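Local coordinates for protein ABC sugar (Ribose) transporter, periplasmic substrate-binding subunit (Rhodobacter sphaeroides, PDB 3L49) that probably binds a sugar or related small solute in the periplasm and delivers it to an ABC transporter for uptake, at residues L89-T94 and I100-S105; V256-R261 and Q266-F271. All coordinates share one frame; numbering follows the deposited sequence.

Interaction 1: residues L89-T94 and I100-S105; sequences LFTVDT and INNTTS
Thr91 and Asn102 sit side by side on two neighbouring parallel strands, 89-92 and 101-105, of a lobe with the periplasmic binding protein fold; the strand axes run 9° apart. The backbone pairing is regular in the middle: Thr91 N donates to Asn101 O at 3.0 Å, Thr103 N to Thr91 O at 2.9 Å, and Asp93 N to Thr103 O at 3.0 Å. With Asn102 CG anti to the backbone N (chi1 179°), the amide turns its OD1 to the Thr91 side chain, the two crossing obliquely; OD1 lies 2.7 Å from Thr91 OG1, whose single proton may go there or to Thr94 O. Helix 248-263 covers the opposite face, where the Phe90 ring takes Ile100 CB over one side; Phe90 CE1 meets Ile100 CG2 at 3.8 Å. Toward Asp93 and Thr104 the contact is looser and partly carried by water: one molecule links Asp93 O, Asn102 ND2 and Thr104 OG1. The Asp93 side chain is also about 3 Å from a bound, unidentified ligand. Its OD1 accepts a hydrogen bond from Thr104 OG1, 2.9 Å away and 48° out of the carboxylate plane.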
ATOM      1  N   LEU A  89     -13.011  -8.422 -14.611  1.00 22.40           N
ATOM      2  CA  LEU A  89     -12.391  -7.502 -13.663  1.00 24.39           C
ATOM      3  C   LEU A  89     -11.171  -8.118 -12.960  1.00 29.15           C
ATOM      4  O   LEU A  89     -11.215  -9.231 -12.445  1.00 33.69           O
ATOM      5  CB  LEU A  89     -13.430  -6.986 -12.651  1.00 21.94           C
ATOM      6  CG  LEU A  89     -13.023  -6.022 -11.528  1.00 16.79           C
ATOM      7  CD1 LEU A  89     -12.305  -4.764 -12.039  1.00 17.75           C
ATOM      8  CD2 LEU A  89     -14.238  -5.651 -10.689  1.00 23.50           C
ATOM      9  N   PHE A  90     -10.080  -7.364 -12.973  1.00 32.82           N
ATOM     10  CA  PHE A  90      -8.830  -7.751 -12.348  1.00 24.69           C
ATOM     11  C   PHE A  90      -8.440  -6.604 -11.443  1.00 26.87           C
ATOM     12  O   PHE A  90      -8.746  -5.450 -11.740  1.00 30.32           O
ATOM     13  CB  PHE A  90      -7.764  -7.979 -13.418  1.00 19.77           C
ATOM     14  CG  PHE A  90      -8.021  -9.186 -14.259  1.00 20.89           C
ATOM     15  CD1 PHE A  90      -7.445 -10.407 -13.927  1.00 26.33           C
ATOM     16  CD2 PHE A  90      -8.862  -9.121 -15.368  1.00 26.76           C
ATOM     17  CE1 PHE A  90      -7.687 -11.544 -14.689  1.00 29.66           C
ATOM     18  CE2 PHE A  90      -9.109 -10.258 -16.140  1.00 27.67           C
ATOM     19  CZ  PHE A  90      -8.522 -11.468 -15.793  1.00 26.64           C
ATOM     20  N   THR A  91      -7.794  -6.905 -10.324  1.00 25.11           N
ATOM     21  CA  THR A  91      -7.322  -5.839  -9.447  1.00 29.81           C
ATOM     22  C   THR A  91      -5.840  -5.933  -9.150  1.00 28.39           C
ATOM     23  O   THR A  91      -5.256  -7.019  -9.190  1.00 27.83           O
ATOM     24  CB  THR A  91      -8.062  -5.809  -8.092  1.00 26.66           C
ATOM     25  OG1 THR A  91      -7.965  -7.096  -7.472  1.00 27.07           O
ATOM     26  CG2 THR A  91      -9.535  -5.417  -8.257  1.00 21.85           C
ATOM     27  N   VAL A  92      -5.233  -4.781  -8.874  1.00 28.71           N
ATOM     28  CA  VAL A  92      -3.975  -4.771  -8.152  1.00 27.81           C
ATOM     29  C   VAL A  92      -4.213  -4.188  -6.764  1.00 31.95           C
ATOM     30  O   VAL A  92      -4.790  -3.105  -6.620  1.00 29.94           O
ATOM     31  CB  VAL A  92      -2.745  -4.178  -8.958  1.00 31.53           C
ATOM     32  CG1 VAL A  92      -3.069  -4.000 -10.430  1.00 32.84           C
ATOM     33  CG2 VAL A  92      -2.186  -2.903  -8.364  1.00 17.28           C
ATOM     34  N   ASP A  93      -3.848  -4.986  -5.758  1.00 23.93           N
ATOM     35  CA  ASP A  93      -4.032  -4.699  -4.323  1.00 25.87           C
ATOM     36  C   ASP A  93      -5.464  -4.732  -3.785  1.00 31.36           C
ATOM     37  O   ASP A  93      -5.673  -5.032  -2.607  1.00 39.18           O
ATOM     38  CB  ASP A  93      -3.314  -3.413  -3.892  1.00 20.97           C
ATOM     39  CG  ASP A  93      -1.832  -3.623  -3.660  1.00 35.80           C
ATOM     40  OD1 ASP A  93      -1.302  -4.699  -4.014  1.00 45.57           O
ATOM     41  OD2 ASP A  93      -1.188  -2.711  -3.107  1.00 43.91           O
ATOM     42  N   THR A  94      -6.446  -4.428  -4.628  1.00 36.13           N
ATOM     43  CA  THR A  94      -7.826  -4.328  -4.164  1.00 34.68           C
ATOM     44  C   THR A  94      -8.443  -5.718  -4.019  1.00 35.72           C
ATOM     45  O   THR A  94      -8.966  -6.289  -4.978  1.00 44.16           O
ATOM     46  CB  THR A  94      -8.671  -3.409  -5.080  1.00 34.95           C
ATOM     47  OG1 THR A  94      -7.955  -2.191  -5.318  1.00 38.04           O
ATOM     48  CG2 THR A  94     -10.026  -3.072  -4.433  1.00 34.83           C
ATOM     49  N   ILE A 100     -11.856 -11.502 -10.809  1.00 27.93           N
ATOM     50  CA  ILE A 100     -11.328 -12.799 -11.228  1.00 26.35           C
ATOM     51  C   ILE A 100      -9.989 -13.082 -10.523  1.00 23.41           C
ATOM     52  O   ILE A 100      -9.740 -14.188 -10.041  1.00 18.01           O
ATOM     53  CB  ILE A 100     -11.159 -12.834 -12.775  1.00 33.51           C
ATOM     54  CG1 ILE A 100     -12.534 -12.927 -13.448  1.00 39.20           C
ATOM     55  CG2 ILE A 100     -10.250 -13.990 -13.238  1.00 20.41           C
ATOM     56  CD1 ILE A 100     -12.582 -12.346 -14.846  1.00 36.93           C
ATOM     57  N   ASN A 101      -9.152 -12.056 -10.437  1.00 18.35           N
ATOM     58  CA  ASN A 101      -7.801 -12.184  -9.916  1.00 20.68           C
ATOM     59  C   ASN A 101      -7.393 -10.889  -9.216  1.00 13.15           C
ATOM     60  O   ASN A 101      -7.756  -9.796  -9.651  1.00 22.46           O
ATOM     61  CB  ASN A 101      -6.831 -12.547 -11.064  1.00 13.11           C
ATOM     62  CG  ASN A 101      -5.352 -12.468 -10.656  1.00 25.80           C
ATOM     63  OD1 ASN A 101      -4.749 -11.393 -10.676  1.00 29.21           O
ATOM     64  ND2 ASN A 101      -4.763 -13.613 -10.305  1.00 23.48           N
ATOM     65  N   ASN A 102      -6.655 -11.028  -8.125  1.00 17.21           N
ATOM     66  CA  ASN A 102      -6.026  -9.907  -7.458  1.00 20.04           C
ATOM     67  C   ASN A 102      -4.520 -10.110  -7.421  1.00 23.96           C
ATOM     68  O   ASN A 102      -4.044 -10.980  -6.706  1.00 28.82           O
ATOM     69  CB  ASN A 102      -6.565  -9.769  -6.031  1.00 23.23           C
ATOM     70  CG  ASN A 102      -5.924  -8.620  -5.279  1.00 24.42           C
ATOM     71  OD1 ASN A 102      -5.830  -7.501  -5.788  1.00 43.76           O
ATOM     72  ND2 ASN A 102      -5.482  -8.889  -4.061  1.00 23.76           N
ATOM     73  N   THR A 103      -3.779  -9.324  -8.201  1.00 26.54           N
ATOM     74  CA  THR A 103      -2.318  -9.345  -8.142  1.00 17.70           C
ATOM     75  C   THR A 103      -1.846  -8.356  -7.071  1.00 18.65           C
ATOM     76  O   THR A 103      -2.323  -7.234  -7.016  1.00 19.52           O
ATOM     77  CB  THR A 103      -1.675  -9.050  -9.521  1.00 25.49           C
ATOM     78  OG1 THR A 103      -2.160  -9.999 -10.482  1.00 30.50           O
ATOM     79  CG2 THR A 103      -0.155  -9.165  -9.451  1.00 23.57           C
ATOM     80  N   THR A 104      -0.913  -8.785  -6.224  1.00 22.73           N
ATOM     81  CA  THR A 104      -0.583  -8.066  -4.990  1.00 27.47           C
ATOM     82  C   THR A 104       0.714  -8.620  -4.386  1.00 22.07           C
ATOM     83  O   THR A 104       1.473  -9.275  -5.076  1.00 26.07           O
ATOM     84  CB  THR A 104      -1.775  -8.150  -3.976  1.00 28.13           C
ATOM     85  OG1 THR A 104      -1.504  -7.367  -2.804  1.00 31.66           O
ATOM     86  CG2 THR A 104      -2.093  -9.608  -3.592  1.00 25.32           C
ATOM     87  N   SER A 105       0.966  -8.332  -3.108  1.00 23.31           N
ATOM     88  CA  SER A 105       2.035  -8.957  -2.339  1.00 17.92           C
ATOM     89  C   SER A 105       1.419  -9.758  -1.206  1.00 24.83           C
ATOM     90  O   SER A 105       0.203  -9.705  -0.997  1.00 34.91           O
ATOM     91  CB  SER A 105       2.967  -7.900  -1.759  1.00 21.57           C
ATOM     92  OG  SER A 105       3.699  -7.255  -2.779  1.00 30.29           O
TER
HETATM   93  O   HOH W   1      -4.820  -8.606 -11.368  1.00 43.07           O
HETATM   94  O   HOH W   2       0.506  -5.103  -1.931  1.00 23.92           O
HETATM   95  O   HOH W   3      -4.175  -7.543  -1.913  1.00 34.24           O

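Interaction 2: residues V256-R261 and Q266-F271; sequences VQNVAR and QEVKPF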
ATOM      1  N   VAL A 256      -1.391  -7.803 -15.723  1.00 26.32           N
ATOM      2  CA  VAL A 256      -1.704  -7.759 -17.152  1.00 23.33           C
ATOM      3  C   VAL A 256      -1.611  -9.154 -17.780  1.00 24.92           C
ATOM      4  O   VAL A 256      -2.396  -9.495 -18.669  1.00 29.30           O
ATOM      5  CB  VAL A 256      -0.833  -6.707 -17.902  1.00 21.73           C
ATOM      6  CG1 VAL A 256      -1.111  -6.710 -19.402  1.00 18.41           C
ATOM      7  CG2 VAL A 256      -1.105  -5.328 -17.351  1.00 16.05           C
ATOM      8  N   GLN A 257      -0.681  -9.980 -17.319  1.00 26.58           N
ATOM      9  CA  GLN A 257      -0.638 -11.335 -17.866  1.00 31.25           C
ATOM     10  C   GLN A 257      -1.660 -12.276 -17.248  1.00 24.29           C
ATOM     11  O   GLN A 257      -1.953 -13.304 -17.824  1.00 32.44           O
ATOM     12  CB  GLN A 257       0.762 -11.942 -17.920  1.00 28.31           C
ATOM     13  CG  GLN A 257       1.760 -11.371 -16.978  1.00 36.27           C
ATOM     14  CD  GLN A 257       3.130 -11.270 -17.613  1.00 45.62           C
ATOM     15  OE1 GLN A 257       4.110 -11.749 -17.057  1.00 50.10           O
ATOM     16  NE2 GLN A 257       3.201 -10.653 -18.789  1.00 45.87           N
ATOM     17  N   ASN A 258      -2.218 -11.909 -16.101  1.00 31.19           N
ATOM     18  CA  ASN A 258      -3.435 -12.557 -15.625  1.00 25.22           C
ATOM     19  C   ASN A 258      -4.617 -12.232 -16.534  1.00 28.40           C
ATOM     20  O   ASN A 258      -5.416 -13.112 -16.855  1.00 25.14           O
ATOM     21  CB  ASN A 258      -3.738 -12.173 -14.181  1.00 30.67           C
ATOM     22  CG  ASN A 258      -2.920 -12.972 -13.190  1.00 36.36           C
ATOM     23  OD1 ASN A 258      -2.707 -14.174 -13.371  1.00 38.63           O
ATOM     24  ND2 ASN A 258      -2.451 -12.309 -12.138  1.00 16.37           N
ATOM     25  N   VAL A 259      -4.710 -10.970 -16.955  1.00 28.22           N
ATOM     26  CA  VAL A 259      -5.683 -10.554 -17.964  1.00 29.36           C
ATOM     27  C   VAL A 259      -5.465 -11.315 -19.278  1.00 28.09           C
ATOM     28  O   VAL A 259      -6.388 -11.927 -19.815  1.00 33.32           O
ATOM     29  CB  VAL A 259      -5.614  -9.029 -18.241  1.00 28.28           C
ATOM     30  CG1 VAL A 259      -6.638  -8.629 -19.287  1.00 37.57           C
ATOM     31  CG2 VAL A 259      -5.842  -8.234 -16.971  1.00 17.63           C
ATOM     32  N   ALA A 260      -4.232 -11.286 -19.771  1.00 33.26           N
ATOM     33  CA  ALA A 260      -3.873 -11.924 -21.035  1.00 31.23           C
ATOM     34  C   ALA A 260      -4.076 -13.441 -21.010  1.00 33.64           C
ATOM     35  O   ALA A 260      -4.380 -14.039 -22.037  1.00 27.34           O
ATOM     36  CB  ALA A 260      -2.440 -11.584 -21.400  1.00 26.13           C
ATOM     37  N   ARG A 261      -3.918 -14.047 -19.833  1.00 38.20           N
ATOM     38  CA  ARG A 261      -4.101 -15.485 -19.664  1.00 43.71           C
ATOM     39  C   ARG A 261      -5.578 -15.829 -19.754  1.00 35.13           C
ATOM     40  O   ARG A 261      -5.963 -16.735 -20.485  1.00 34.32           O
ATOM     41  CB  ARG A 261      -3.542 -15.950 -18.316  1.00 46.94           C
ATOM     42  CG  ARG A 261      -2.844 -17.286 -18.358  1.00 55.05           C
ATOM     43  CD  ARG A 261      -2.436 -17.771 -16.971  1.00 52.00           C
ATOM     44  NE  ARG A 261      -1.429 -18.828 -17.062  1.00 65.84           N
ATOM     45  CZ  ARG A 261      -1.688 -20.119 -17.262  1.00 75.16           C
ATOM     46  NH1 ARG A 261      -2.936 -20.554 -17.386  1.00 86.08           N
ATOM     47  NH2 ARG A 261      -0.687 -20.986 -17.333  1.00 82.88           N
ATOM     48  N   GLN A 266      -7.532 -19.383 -20.500  1.00 43.27           N
ATOM     49  CA  GLN A 266      -6.667 -20.166 -19.631  1.00 46.11           C
ATOM     50  C   GLN A 266      -6.991 -19.957 -18.167  1.00 43.86           C
ATOM     51  O   GLN A 266      -7.647 -18.977 -17.799  1.00 45.07           O
ATOM     52  CB  GLN A 266      -5.197 -19.863 -19.909  1.00 46.36           C
ATOM     53  CG  GLN A 266      -4.706 -20.387 -21.244  1.00 51.91           C
ATOM     54  CD  GLN A 266      -3.272 -19.994 -21.535  1.00 62.17           C
ATOM     55  OE1 GLN A 266      -2.491 -19.712 -20.623  1.00 64.92           O
ATOM     56  NE2 GLN A 266      -2.914 -19.980 -22.815  1.00 54.88           N
ATOM     57  N   GLU A 267      -6.546 -20.901 -17.340  1.00 48.91           N
ATOM     58  CA  GLU A 267      -6.828 -20.853 -15.913  1.00 56.79           C
ATOM     59  C   GLU A 267      -5.951 -19.855 -15.189  1.00 51.34           C
ATOM     60  O   GLU A 267      -4.723 -19.886 -15.288  1.00 54.75           O
ATOM     61  CB  GLU A 267      -6.756 -22.239 -15.261  1.00 63.70           C
ATOM     62  CG  GLU A 267      -8.025 -23.090 -15.468  1.00 79.70           C
ATOM     63  CD  GLU A 267      -9.193 -22.717 -14.539  1.00 85.52           C
ATOM     64  OE1 GLU A 267      -9.523 -21.517 -14.390  1.00 77.41           O
ATOM     65  OE2 GLU A 267      -9.802 -23.647 -13.968  1.00 88.37           O
ATOM     66  N   VAL A 268      -6.617 -18.954 -14.483  1.00 45.06           N
ATOM     67  CA  VAL A 268      -5.973 -17.914 -13.712  1.00 40.91           C
ATOM     68  C   VAL A 268      -6.312 -18.192 -12.254  1.00 34.04           C
ATOM     69  O   VAL A 268      -7.457 -18.496 -11.928  1.00 38.12           O
ATOM     70  CB  VAL A 268      -6.475 -16.507 -14.161  1.00 43.03           C
ATOM     71  CG1 VAL A 268      -5.910 -15.400 -13.295  1.00 44.17           C
ATOM     72  CG2 VAL A 268      -6.105 -16.249 -15.610  1.00 47.06           C
ATOM     73  N   LYS A 269      -5.302 -18.118 -11.393  1.00 27.10           N
ATOM     74  CA  LYS A 269      -5.474 -18.255  -9.949  1.00 30.30           C
ATOM     75  C   LYS A 269      -6.211 -17.056  -9.348  1.00 28.48           C
ATOM     76  O   LYS A 269      -6.132 -15.952  -9.885  1.00 30.79           O
ATOM     77  CB  LYS A 269      -4.102 -18.440  -9.287  1.00 32.73           C
ATOM     78  CG  LYS A 269      -3.452 -19.783  -9.600  1.00 43.97           C
ATOM     79  CD  LYS A 269      -4.194 -20.926  -8.917  1.00 50.76           C
ATOM     80  CE  LYS A 269      -3.988 -22.244  -9.640  1.00 63.84           C
ATOM     81  NZ  LYS A 269      -2.569 -22.685  -9.598  1.00 72.22           N
ATOM     82  N   PRO A 270      -6.928 -17.259  -8.226  1.00 32.60           N
ATOM     83  CA  PRO A 270      -7.653 -16.142  -7.594  1.00 32.92           C
ATOM     84  C   PRO A 270      -6.765 -14.980  -7.120  1.00 34.79           C
ATOM     85  O   PRO A 270      -7.264 -13.870  -6.948  1.00 35.07           O
ATOM     86  CB  PRO A 270      -8.339 -16.806  -6.396  1.00 31.42           C
ATOM     87  CG  PRO A 270      -7.535 -18.030  -6.130  1.00 30.60           C
ATOM     88  CD  PRO A 270      -7.135 -18.515  -7.482  1.00 32.49           C
ATOM     89  N   PHE A 271      -5.475 -15.243  -6.905  1.00 34.04           N
ATOM     90  CA  PHE A 271      -4.499 -14.202  -6.561  1.00 32.25           C
ATOM     91  C   PHE A 271      -3.103 -14.529  -7.087  1.00 27.34           C
ATOM     92  O   PHE A 271      -2.789 -15.681  -7.385  1.00 32.43           O
ATOM     93  CB  PHE A 271      -4.462 -13.924  -5.042  1.00 34.03           C
ATOM     94  CG  PHE A 271      -4.144 -15.137  -4.199  1.00 42.36           C
ATOM     95  CD1 PHE A 271      -5.164 -15.963  -3.734  1.00 29.42           C
ATOM     96  CD2 PHE A 271      -2.826 -15.450  -3.864  1.00 44.23           C
ATOM     97  CE1 PHE A 271      -4.880 -17.081  -2.960  1.00 35.94           C
ATOM     98  CE2 PHE A 271      -2.532 -16.574  -3.095  1.00 35.53           C
ATOM     99  CZ  PHE A 271      -3.562 -17.386  -2.641  1.00 35.46           C
TER
HETATM  100  O   HOH W   4      -2.918 -17.003 -12.032  1.00 22.60           O
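Gln266 N donates to Arg261 O at 3.1 Å with an N-H...O angle of 141°, so the chain leaving the helix folds back on its last turns through a somewhat bent bond. Beyond this bond the side chains of Arg261 and Gln266 cross at about a right angle. The Gln266 chain, extended beyond CG, brings OE1 over one face of the Arg261 guanidinium and to 3.3 Å from Arg261 CG, with the amide and guanidinium planes 79° apart. This is contact across a face, as the N-H of Arg261 NH1 points too poorly at Gln266 OE1 for a hydrogen bond. Arg261 NH1 also lies 2.8 Å from Glu267 O. The segment 266-271 is the connection from helix 248-263 to strand 271-280 in the alpha/beta fold of a periplasmic binding protein, and its exposed Gln266 and Glu267 lie at the surface while the helix presses Val259 onto the buried sheet. Further along, Val268 spans about one helical turn, from Asn258 to Arg261. Its CG1, anti to the backbone N (chi1 175°), meets Asn258 OD1 at 3.4 Å; CG2, on the other branch, lies 3.4 Å from Asn258 O and packs 3.7 Å from Arg261 CB. An alanine here removes both methyls, which would probably leave Arg261 CB and the Asn258 amide without their apolar cover and the loop less firmly set against the helix. Asn258 ND2 is hydrogen-bonded to the OG1 atoms of Thr103 and Thr272, which fixes the turn of the amide and leaves OD1 facing the loop. A water donates to Asn258 OD1 at 3.1 Å and accepts from Lys269 N at 2.7 Å.

Read from the N terminus, the chain forms interaction 1 first: after strand 89-92 a connection without helix or strand carries the chain back, and strand 101-105 then runs alongside in the same direction. Interaction 2 opens much later, where the chain leaves helix 248-263 after its last turn and doubles back toward strand 271-280. The two are in series, neither enclosing nor crossing the other, yet their centres are only about 10 Å apart. Direct contacts join them: Asn101 ND2 lies 2.7 Å from Lys269 O, a probable hydrogen bond, and the Asn258 bond to Thr103 adds a second tie. Strand 101-105 is thereby linked to both the helix and the loop that leads to its sheet neighbour, strand 271-280.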